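Local structure of uncharacterized protein Tm1679 (3H3E) at residues K96-G99 / E100-A103; T124-G127 / K128-L132; K222-E226 / L227-T231. The protein is of uncharacterized function but binds zinc and belongs to the metallo-beta-lactamase superfamily, probably a metal-dependent hydrolase, with transferase activity only a possibility. The protein carries 2 engineered substitutions. All coordinates share one frame; numbering follows the deposited sequence.

Contact 1: K96-G99 / E100-A103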
ATOM      1  N   LYS A  96       8.241 -14.285   4.986  1.00 21.77           N
ATOM      2  CA  LYS A  96       8.722 -13.753   3.721  1.00 14.86           C
ATOM      3  C   LYS A  96      10.221 -13.562   3.718  1.00 22.79           C
ATOM      4  O   LYS A  96      10.791 -13.073   4.690  1.00 29.54           O
ATOM      5  CB  LYS A  96       8.044 -12.426   3.416  1.00 15.70           C
ATOM      6  CG  LYS A  96       6.580 -12.529   3.046  1.00 25.58           C
ATOM      7  CD  LYS A  96       6.139 -11.262   2.319  1.00 34.01           C
ATOM      8  CE  LYS A  96       4.643 -11.215   2.096  1.00 32.97           C
ATOM      9  NZ  LYS A  96       4.197 -12.249   1.139  1.00 34.40           N
ATOM     10  N   TYR A  97      10.853 -13.955   2.616  1.00 25.49           N
ATOM     11  CA  TYR A  97      12.276 -13.727   2.413  1.00 22.23           C
ATOM     12  C   TYR A  97      12.518 -12.880   1.185  1.00 26.69           C
ATOM     13  O   TYR A  97      11.738 -12.881   0.234  1.00 29.48           O
ATOM     14  CB  TYR A  97      13.044 -15.038   2.295  1.00 17.92           C
ATOM     15  CG  TYR A  97      13.238 -15.728   3.621  1.00 25.73           C
ATOM     16  CD1 TYR A  97      12.204 -16.433   4.221  1.00 26.37           C
ATOM     17  CD2 TYR A  97      14.459 -15.669   4.277  1.00 30.71           C
ATOM     18  CE1 TYR A  97      12.386 -17.061   5.440  1.00 30.11           C
ATOM     19  CE2 TYR A  97      14.649 -16.290   5.495  1.00 30.26           C
ATOM     20  CZ  TYR A  97      13.614 -16.984   6.070  1.00 34.02           C
ATOM     21  OH  TYR A  97      13.817 -17.609   7.280  1.00 45.98           O
ATOM     22  N   SER A  98      13.609 -12.139   1.219  1.00 28.13           N
ATOM     23  CA  SER A  98      13.984 -11.330   0.087  1.00 24.86           C
ATOM     24  C   SER A  98      15.431 -11.640  -0.242  1.00 26.55           C
ATOM     25  O   SER A  98      16.347 -11.043   0.307  1.00 31.03           O
ATOM     26  CB  SER A  98      13.795  -9.862   0.400  1.00 20.73           C
ATOM     27  OG  SER A  98      14.107  -9.112  -0.748  1.00 38.33           O
ATOM     28  N   GLY A  99      15.631 -12.588  -1.147  1.00 23.54           N
ATOM     29  CA  GLY A  99      16.923 -13.192  -1.297  1.00 12.73           C
ATOM     30  C   GLY A  99      17.065 -14.148  -0.135  1.00 16.85           C
ATOM     31  O   GLY A  99      16.185 -14.967   0.118  1.00 19.08           O
ATOM     32  N   GLU A 100      18.181 -14.045   0.577  1.00 20.56           N
ATOM     33  CA  GLU A 100      18.421 -14.858   1.758  1.00 27.04           C
ATOM     34  C   GLU A 100      18.090 -14.072   3.027  1.00 22.02           C
ATOM     35  O   GLU A 100      18.306 -14.554   4.127  1.00 22.60           O
ATOM     36  CB  GLU A 100      19.878 -15.310   1.790  1.00 40.06           C
ATOM     37  CG  GLU A 100      20.388 -15.868   0.473  1.00 51.29           C
ATOM     38  CD  GLU A 100      21.862 -16.220   0.530  1.00 68.96           C
ATOM     39  OE1 GLU A 100      22.246 -17.031   1.403  1.00 69.89           O
ATOM     40  OE2 GLU A 100      22.637 -15.685  -0.301  1.00 79.90           O
ATOM     41  N   ARG A 101      17.558 -12.865   2.861  1.00 18.93           N
ATOM     42  CA  ARG A 101      17.259 -11.989   3.980  1.00 18.43           C
ATOM     43  C   ARG A 101      15.829 -12.117   4.436  1.00 20.80           C
ATOM     44  O   ARG A 101      14.906 -11.914   3.659  1.00 21.78           O
ATOM     45  CB  ARG A 101      17.483 -10.537   3.590  1.00 19.95           C
ATOM     46  CG  ARG A 101      17.465  -9.596   4.766  1.00 20.17           C
ATOM     47  CD  ARG A 101      17.596  -8.180   4.297  1.00 24.48           C
ATOM     48  NE  ARG A 101      16.309  -7.614   3.902  1.00 32.44           N
ATOM     49  CZ  ARG A 101      16.063  -7.115   2.701  1.00 31.98           C
ATOM     50  NH1 ARG A 101      17.016  -7.112   1.790  1.00 40.16           N
ATOM     51  NH2 ARG A 101      14.877  -6.605   2.421  1.00 33.50           N
ATOM     52  N   TYR A 102      15.644 -12.420   5.712  1.00 19.35           N
ATOM     53  CA  TYR A 102      14.313 -12.490   6.261  1.00 19.10           C
ATOM     54  C   TYR A 102      13.637 -11.126   6.205  1.00 24.34           C
ATOM     55  O   TYR A 102      14.167 -10.140   6.705  1.00 32.94           O
ATOM     56  CB  TYR A 102      14.360 -13.002   7.692  1.00 19.25           C
ATOM     57  CG  TYR A 102      13.015 -12.927   8.373  1.00 25.15           C
ATOM     58  CD1 TYR A 102      12.033 -13.883   8.119  1.00 25.50           C
ATOM     59  CD2 TYR A 102      12.716 -11.891   9.249  1.00 20.12           C
ATOM     60  CE1 TYR A 102      10.801 -13.815   8.726  1.00 22.23           C
ATOM     61  CE2 TYR A 102      11.488 -11.818   9.860  1.00 20.99           C
ATOM     62  CZ  TYR A 102      10.536 -12.781   9.598  1.00 25.35           C
ATOM     63  OH  TYR A 102       9.313 -12.706  10.211  1.00 30.08           O
ATOM     64  N   ALA A 103      12.452 -11.081   5.604  1.00 25.38           N
ATOM     65  CA  ALA A 103      11.703  -9.835   5.454  1.00 17.62           C
ATOM     66  C   ALA A 103      10.272  -9.929   5.962  1.00 15.09           C
ATOM     67  O   ALA A 103       9.421  -9.143   5.577  1.00 29.24           O
ATOM     68  CB  ALA A 103      11.710  -9.396   4.007  1.00  9.11           C
TER
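Tyr97 and Tyr102 meet in a T-shaped stack on one face of a short antiparallel hairpin. The ring centroids are 5.7 Å apart and the planes stand at 78°. The edge of Tyr102 points at the face of Tyr97, with Tyr102 CD1 over its rim, 4.0 Å from Tyr97 CZ. The Tyr97 ring lies along the opposite backbone, with CD2 3.7 Å from Tyr102 N. Tyr102 has CG anti to the backbone N (chi1 173°) and Tyr97 anti to the carbonyl carbon (chi1 -76°), which turns the rings toward each other to cross at about a right angle. Tyr102 OH is hydrogen-bonded to Gln95.

Two backbone bonds flank this non-hydrogen-bonded pair. Ala103 N donates to Lys96 O at 2.7 Å, and Ser98 N donates to Arg101 O at 2.8 Å. A type II' turn from Ser98 to Arg101 closes this beta hairpin, whose strand 101-102 forms an edge of a four-stranded antiparallel sheet. Gly99 takes the positive phi of that turn.

The turn end is looser. The return bond from Arg101 N to Ser98 O is weak, at 3.4 Å. Exposed Glu100 touches Gly99 through CB, but the bond to CB leads away. Opposite the tyrosines, Ser98 CB lies over the exposed Arg101 guanidinium, offset toward its rim. At the other end, buried Lys96 makes salt bridges to Asp158 and Asp162 and packs on the zinc ligand His71.

Contact 2: T124-G127 / K128-L132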
ATOM      1  N   THR A 124     -13.771  -7.141  -0.017  1.00 27.02           N
ATOM      2  CA  THR A 124     -14.251  -7.106   1.356  1.00 21.63           C
ATOM      3  C   THR A 124     -14.610  -5.677   1.712  1.00 24.35           C
ATOM      4  O   THR A 124     -13.784  -4.782   1.579  1.00 30.46           O
ATOM      5  CB  THR A 124     -13.183  -7.620   2.323  1.00 19.48           C
ATOM      6  OG1 THR A 124     -13.021  -9.028   2.146  1.00 23.46           O
ATOM      7  CG2 THR A 124     -13.586  -7.348   3.756  1.00 15.85           C
ATOM      8  N   GLU A 125     -15.845  -5.447   2.143  1.00 27.45           N
ATOM      9  CA  GLU A 125     -16.234  -4.110   2.575  1.00 33.88           C
ATOM     10  C   GLU A 125     -15.792  -3.835   4.012  1.00 31.16           C
ATOM     11  O   GLU A 125     -16.042  -4.634   4.906  1.00 43.03           O
ATOM     12  CB  GLU A 125     -17.736  -3.892   2.425  1.00 39.73           C
ATOM     13  CG  GLU A 125     -18.162  -2.474   2.776  1.00 49.96           C
ATOM     14  CD  GLU A 125     -19.644  -2.249   2.569  1.00 65.33           C
ATOM     15  OE1 GLU A 125     -20.404  -3.242   2.630  1.00 69.70           O
ATOM     16  OE2 GLU A 125     -20.046  -1.083   2.347  1.00 70.87           O
ATOM     17  N   ILE A 126     -15.126  -2.709   4.223  1.00 21.47           N
ATOM     18  CA  ILE A 126     -14.573  -2.375   5.529  1.00 29.39           C
ATOM     19  C   ILE A 126     -15.554  -1.532   6.306  1.00 40.14           C
ATOM     20  O   ILE A 126     -16.003  -1.905   7.388  1.00 51.87           O
ATOM     21  CB  ILE A 126     -13.316  -1.506   5.401  1.00 31.73           C
ATOM     22  CG1 ILE A 126     -12.156  -2.284   4.830  1.00 28.26           C
ATOM     23  CG2 ILE A 126     -12.894  -0.950   6.756  1.00 35.87           C
ATOM     24  CD1 ILE A 126     -11.021  -1.361   4.573  1.00 33.76           C
ATOM     25  N   GLY A 127     -15.848  -0.366   5.744  1.00 38.97           N
ATOM     26  CA  GLY A 127     -16.804   0.555   6.312  1.00 41.57           C
ATOM     27  C   GLY A 127     -17.519   1.190   5.151  1.00 50.56           C
ATOM     28  O   GLY A 127     -17.505   0.644   4.046  1.00 58.10           O
ATOM     29  N   LYS A 128     -18.133   2.343   5.374  1.00 52.06           N
ATOM     30  CA  LYS A 128     -18.879   2.955   4.295  1.00 57.84           C
ATOM     31  C   LYS A 128     -17.940   3.392   3.174  1.00 53.59           C
ATOM     32  O   LYS A 128     -16.992   4.158   3.379  1.00 48.81           O
ATOM     33  CB  LYS A 128     -19.800   4.087   4.785  1.00 67.26           C
ATOM     34  CG  LYS A 128     -19.159   5.451   5.003  1.00 70.43           C
ATOM     35  CD  LYS A 128     -20.213   6.552   4.889  1.00 72.65           C
ATOM     36  CE  LYS A 128     -19.604   7.939   5.037  1.00 73.22           C
ATOM     37  NZ  LYS A 128     -18.986   8.134   6.380  1.00 71.77           N
ATOM     38  N   ASN A 129     -18.194   2.840   1.994  1.00 48.45           N
ATOM     39  CA  ASN A 129     -17.520   3.272   0.789  1.00 43.84           C
ATOM     40  C   ASN A 129     -16.051   2.891   0.764  1.00 37.64           C
ATOM     41  O   ASN A 129     -15.303   3.344  -0.094  1.00 41.44           O
ATOM     42  CB  ASN A 129     -17.717   4.780   0.591  1.00 52.79           C
ATOM     43  CG  ASN A 129     -19.182   5.149   0.344  1.00 59.59           C
ATOM     44  OD1 ASN A 129     -19.808   4.673  -0.615  1.00 55.17           O
ATOM     45  ND2 ASN A 129     -19.735   5.995   1.214  1.00 64.05           N
HETATM   46  N   MSE A 130     -15.645   2.044   1.705  1.00 29.46           N
HETATM   47  CA  MSE A 130     -14.278   1.550   1.747  1.00 15.18           C
HETATM   48  C   MSE A 130     -14.260   0.040   1.528  1.00 23.40           C
HETATM   49  O   MSE A 130     -15.092  -0.681   2.080  1.00 26.03           O
HETATM   50  CB  MSE A 130     -13.600   1.929   3.070  1.00 18.04           C
HETATM   51  CG  MSE A 130     -13.183   3.402   3.148  1.00 22.17           C
HETATM   52 SE   MSE A 130     -12.088   3.811   4.515  1.00 15.83          SE
HETATM   53  CE  MSE A 130     -13.176   3.370   5.862  1.00 23.81           C
ATOM     54  N   PHE A 131     -13.315  -0.420   0.709  1.00 20.79           N
ATOM     55  CA  PHE A 131     -13.200  -1.826   0.338  1.00 20.26           C
ATOM     56  C   PHE A 131     -11.745  -2.268   0.270  1.00 20.89           C
ATOM     57  O   PHE A 131     -10.880  -1.518  -0.152  1.00 26.97           O
ATOM     58  CB  PHE A 131     -13.776  -2.060  -1.065  1.00 22.61           C
ATOM     59  CG  PHE A 131     -15.186  -1.634  -1.222  1.00 23.22           C
ATOM     60  CD1 PHE A 131     -15.489  -0.339  -1.603  1.00 23.22           C
ATOM     61  CD2 PHE A 131     -16.219  -2.530  -1.015  1.00 22.18           C
ATOM     62  CE1 PHE A 131     -16.792   0.056  -1.757  1.00 22.92           C
ATOM     63  CE2 PHE A 131     -17.521  -2.136  -1.162  1.00 22.02           C
ATOM     64  CZ  PHE A 131     -17.812  -0.839  -1.535  1.00 21.08           C
ATOM     65  N   LEU A 132     -11.496  -3.519   0.622  1.00 16.58           N
ATOM     66  CA  LEU A 132     -10.199  -4.117   0.388  1.00 16.35           C
ATOM     67  C   LEU A 132     -10.318  -5.061  -0.778  1.00 22.88           C
ATOM     68  O   LEU A 132     -11.219  -5.898  -0.810  1.00 22.69           O
ATOM     69  CB  LEU A 132      -9.755  -4.917   1.599  1.00 14.80           C
ATOM     70  CG  LEU A 132      -9.086  -4.130   2.704  1.00 20.88           C
ATOM     71  CD1 LEU A 132      -8.997  -5.006   3.936  1.00 28.19           C
ATOM     72  CD2 LEU A 132      -7.712  -3.667   2.238  1.00 22.11           C
TER
HETATM   73  O   HOH W   1     -10.630  -8.501   0.316  1.00 18.10           O
HETATM   74  O   HOH W   2     -20.896   1.611   1.123  1.00 42.85           O
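Thr124 and Leu132 face each other as a hydrogen-bonded antiparallel pair. Thr124 N donates to Leu132 O at 2.9 Å, and Leu132 N donates to Thr124 O at 2.8 Å. Ile126 N bonds to Met130 O at 3.0 Å. The type II turn from Gly127 to Met130 closes this beta hairpin with a weak bond from Met130 N to Gly127 O. Strand 123-127 is an edge of a mixed sheet, and 130-133 pairs with strand 165-170.

Apolar contacts come next. Met130, a selenomethionine, and Leu132 share a face, and Ile126 packs against both. Ile126 CD1 reaches Leu132 CG at 3.9 Å, and Ile126 CB lies beside Met130 CB. On the face opposite Met130 and Leu132, Phe131 CD2 lies 4.0 Å from Glu125 CB. Glu125 is extended, with CG anti to the backbone N (chi1 -176°), and its carboxylate plane is within 9° of the ring plane.

Two waters add polar links. One accepts from Thr124 OG1 and donates to Leu132 O, so that carbonyl receives two bonds. Another donates to Glu125 OE2 and accepts from Asn129 N. Backbone bonds thus mainly hold the hairpin, while Ile126 and Met130 pack on Leu166 and Val168, and Leu132 on Trp87 and Val119.

Contact 3: K222-E226 / L227-T231; sequences KAFNE and LGVET
Val229 folds back against Phe224 just beyond the end of helix 214-226. Its CB lies 3.7 Å from Phe224 O and 4.0 Å from Phe224 CD2. The two methyls divide from there. CG1, anti to the backbone N (chi1 -179°), reaches Phe224 CD2 at 4.0 Å. CG2 comes down by the carbonyl, 3.6 Å from Phe224 O, and also approaches CD2. One branched side chain thus touches both the ring and the main chain of the same helical residue. Beyond the segment, Val229 packs on Ile200 and Val203 of strand 200-204. Phe224 meets Val203 as well, and its ring makes an edge-to-face pair with Phe246.

The turn that brings Val229 back is a Schellman motif. Gly228 leaves the helix with positive phi (69°). Val229 N then donates to Phe224 O at 3.1 Å, and Gly228 N donates to Asn225 O. Leu227 N makes a helical bond to Ala223 O at 2.9 Å and adds a weak one to Phe224 O. The carbonyls of Ala223, Phe224 and Asn225 are in this way taken up by amides that follow them. Helix 214-226 joins the adjacent parallel strands 200-204 and 231-235 as a beta-alpha-beta crossover.

Leu227 lays its side chain back over the same turn, by the Ala223 carbonyl, and it also touches Leu189 of helix 185-193. A water links the polar side by donating to Val229 O and, weakly, to Asn225 OD1. Asn225 has firmer partners elsewhere: OD1 accepts from Leu251 N, and ND2 donates to Glu249 O. Past Val229 the chain runs into strand 231-235, where Thr231 pairs through its backbone with Lys201 and Val203.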
ATOM      1  N   LYS A 222       0.904   4.104 -19.248  1.00 24.21           N
ATOM      2  CA  LYS A 222      -0.097   3.973 -20.295  1.00 25.20           C
ATOM      3  C   LYS A 222      -1.421   3.496 -19.705  1.00 31.13           C
ATOM      4  O   LYS A 222      -2.473   4.024 -20.060  1.00 34.90           O
ATOM      5  CB  LYS A 222       0.399   3.023 -21.386  1.00 28.79           C
ATOM      6  CG  LYS A 222      -0.512   2.865 -22.592  1.00 35.86           C
ATOM      7  CD  LYS A 222      -0.195   1.563 -23.352  1.00 48.48           C
ATOM      8  CE  LYS A 222      -1.014   1.392 -24.645  1.00 54.75           C
ATOM      9  NZ  LYS A 222      -0.368   2.018 -25.856  1.00 59.21           N
ATOM     10  N   ALA A 223      -1.371   2.528 -18.785  1.00 30.08           N
ATOM     11  CA  ALA A 223      -2.595   2.026 -18.141  1.00 23.78           C
ATOM     12  C   ALA A 223      -3.264   3.092 -17.284  1.00 25.09           C
ATOM     13  O   ALA A 223      -4.483   3.229 -17.302  1.00 29.20           O
ATOM     14  CB  ALA A 223      -2.317   0.782 -17.302  1.00 11.20           C
ATOM     15  N   PHE A 224      -2.473   3.837 -16.518  1.00 22.85           N
ATOM     16  CA  PHE A 224      -3.020   4.948 -15.750  1.00 17.66           C
ATOM     17  C   PHE A 224      -3.778   5.884 -16.690  1.00 20.37           C
ATOM     18  O   PHE A 224      -4.912   6.275 -16.418  1.00 19.74           O
ATOM     19  CB  PHE A 224      -1.910   5.710 -15.039  1.00 16.88           C
ATOM     20  CG  PHE A 224      -1.510   5.125 -13.698  1.00 20.60           C
ATOM     21  CD1 PHE A 224      -0.725   3.999 -13.621  1.00 17.16           C
ATOM     22  CD2 PHE A 224      -1.895   5.736 -12.515  1.00 23.28           C
ATOM     23  CE1 PHE A 224      -0.347   3.482 -12.395  1.00 16.96           C
ATOM     24  CE2 PHE A 224      -1.518   5.223 -11.282  1.00 17.56           C
ATOM     25  CZ  PHE A 224      -0.743   4.098 -11.221  1.00 14.93           C
ATOM     26  N   ASN A 225      -3.159   6.228 -17.813  1.00 19.34           N
ATOM     27  CA  ASN A 225      -3.806   7.111 -18.777  1.00 19.19           C
ATOM     28  C   ASN A 225      -5.069   6.509 -19.359  1.00 22.03           C
ATOM     29  O   ASN A 225      -6.124   7.136 -19.351  1.00 23.92           O
ATOM     30  CB  ASN A 225      -2.836   7.482 -19.895  1.00 24.96           C
ATOM     31  CG  ASN A 225      -1.779   8.456 -19.433  1.00 30.28           C
ATOM     32  OD1 ASN A 225      -1.969   9.175 -18.447  1.00 31.98           O
ATOM     33  ND2 ASN A 225      -0.658   8.489 -20.137  1.00 27.27           N
ATOM     34  N   GLU A 226      -4.948   5.288 -19.865  1.00 24.08           N
ATOM     35  CA  GLU A 226      -6.069   4.565 -20.445  1.00 23.37           C
ATOM     36  C   GLU A 226      -7.271   4.523 -19.510  1.00 24.18           C
ATOM     37  O   GLU A 226      -8.425   4.600 -19.964  1.00 24.01           O
ATOM     38  CB  GLU A 226      -5.663   3.129 -20.772  1.00 30.70           C
ATOM     39  CG  GLU A 226      -4.540   2.991 -21.773  1.00 37.26           C
ATOM     40  CD  GLU A 226      -4.971   3.269 -23.190  1.00 50.85           C
ATOM     41  OE1 GLU A 226      -6.189   3.437 -23.429  1.00 62.52           O
ATOM     42  OE2 GLU A 226      -4.086   3.318 -24.070  1.00 56.20           O
ATOM     43  N   LEU A 227      -7.004   4.379 -18.211  1.00 19.87           N
ATOM     44  CA  LEU A 227      -8.089   4.231 -17.237  1.00 20.25           C
ATOM     45  C   LEU A 227      -8.598   5.575 -16.749  1.00 24.53           C
ATOM     46  O   LEU A 227      -9.502   5.635 -15.928  1.00 28.01           O
ATOM     47  CB  LEU A 227      -7.673   3.352 -16.056  1.00 15.43           C
ATOM     48  CG  LEU A 227      -7.326   1.868 -16.317  1.00 16.77           C
ATOM     49  CD1 LEU A 227      -6.794   1.215 -15.059  1.00 21.54           C
ATOM     50  CD2 LEU A 227      -8.506   1.060 -16.834  1.00 12.95           C
ATOM     51  N   GLY A 228      -8.014   6.653 -17.264  1.00 25.38           N
ATOM     52  CA  GLY A 228      -8.439   7.997 -16.916  1.00 23.16           C
ATOM     53  C   GLY A 228      -8.129   8.428 -15.491  1.00 27.71           C
ATOM     54  O   GLY A 228      -8.858   9.232 -14.908  1.00 36.47           O
ATOM     55  N   VAL A 229      -7.057   7.896 -14.913  1.00 20.24           N
ATOM     56  CA  VAL A 229      -6.656   8.323 -13.582  1.00 23.68           C
ATOM     57  C   VAL A 229      -6.215   9.786 -13.633  1.00 31.67           C
ATOM     58  O   VAL A 229      -5.471  10.186 -14.529  1.00 34.65           O
ATOM     59  CB  VAL A 229      -5.533   7.442 -13.010  1.00 19.60           C
ATOM     60  CG1 VAL A 229      -5.166   7.903 -11.623  1.00 20.63           C
ATOM     61  CG2 VAL A 229      -5.972   6.002 -12.979  1.00  9.82           C
ATOM     62  N   GLU A 230      -6.677  10.579 -12.673  1.00 29.70           N
ATOM     63  CA  GLU A 230      -6.453  12.017 -12.704  1.00 24.88           C
ATOM     64  C   GLU A 230      -5.205  12.452 -11.936  1.00 29.30           C
ATOM     65  O   GLU A 230      -4.427  13.259 -12.439  1.00 37.35           O
ATOM     66  CB  GLU A 230      -7.700  12.767 -12.213  1.00 31.22           C
ATOM     67  CG  GLU A 230      -7.606  14.281 -12.321  1.00 44.25           C
ATOM     68  CD  GLU A 230      -7.175  14.743 -13.709  1.00 54.96           C
ATOM     69  OE1 GLU A 230      -7.744  14.240 -14.706  1.00 61.08           O
ATOM     70  OE2 GLU A 230      -6.274  15.608 -13.802  1.00 50.34           O
ATOM     71  N   THR A 231      -5.008  11.912 -10.733  1.00 29.23           N
ATOM     72  CA  THR A 231      -3.890  12.309  -9.872  1.00 22.88           C
ATOM     73  C   THR A 231      -3.161  11.088  -9.355  1.00 24.21           C
ATOM     74  O   THR A 231      -3.799  10.119  -8.958  1.00 24.52           O
ATOM     75  CB  THR A 231      -4.373  13.068  -8.631  1.00 19.74           C
ATOM     76  OG1 THR A 231      -5.283  14.099  -9.014  1.00 18.88           O
ATOM     77  CG2 THR A 231      -3.205  13.682  -7.866  1.00 19.54           C
TER
HETATM   78  O   HOH W   3      -4.728  10.583 -17.207  1.00 37.35           O

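How the contacts relate
The three contacts follow one another along the chain and none touches another. Contacts 1 and 2 are both beta hairpins, but they belong to different sheets and lie on opposite sides of the chain's centre, about 31 Å apart between centres. Contact 3 is a helix end leading into a strand of the sheet to which contact 2 belongs; their centres are about 23 Å apart. Contacts 1 and 3 are separated by about 33 Å between centres. Contact 1 is near the zinc ion held by His69, His71 and His182: the Lys96 side chain is about 7 Å from the metal. In contact 2, the Leu132 side chain is about 10 Å from that of His69. Contact 3 lies away from this site.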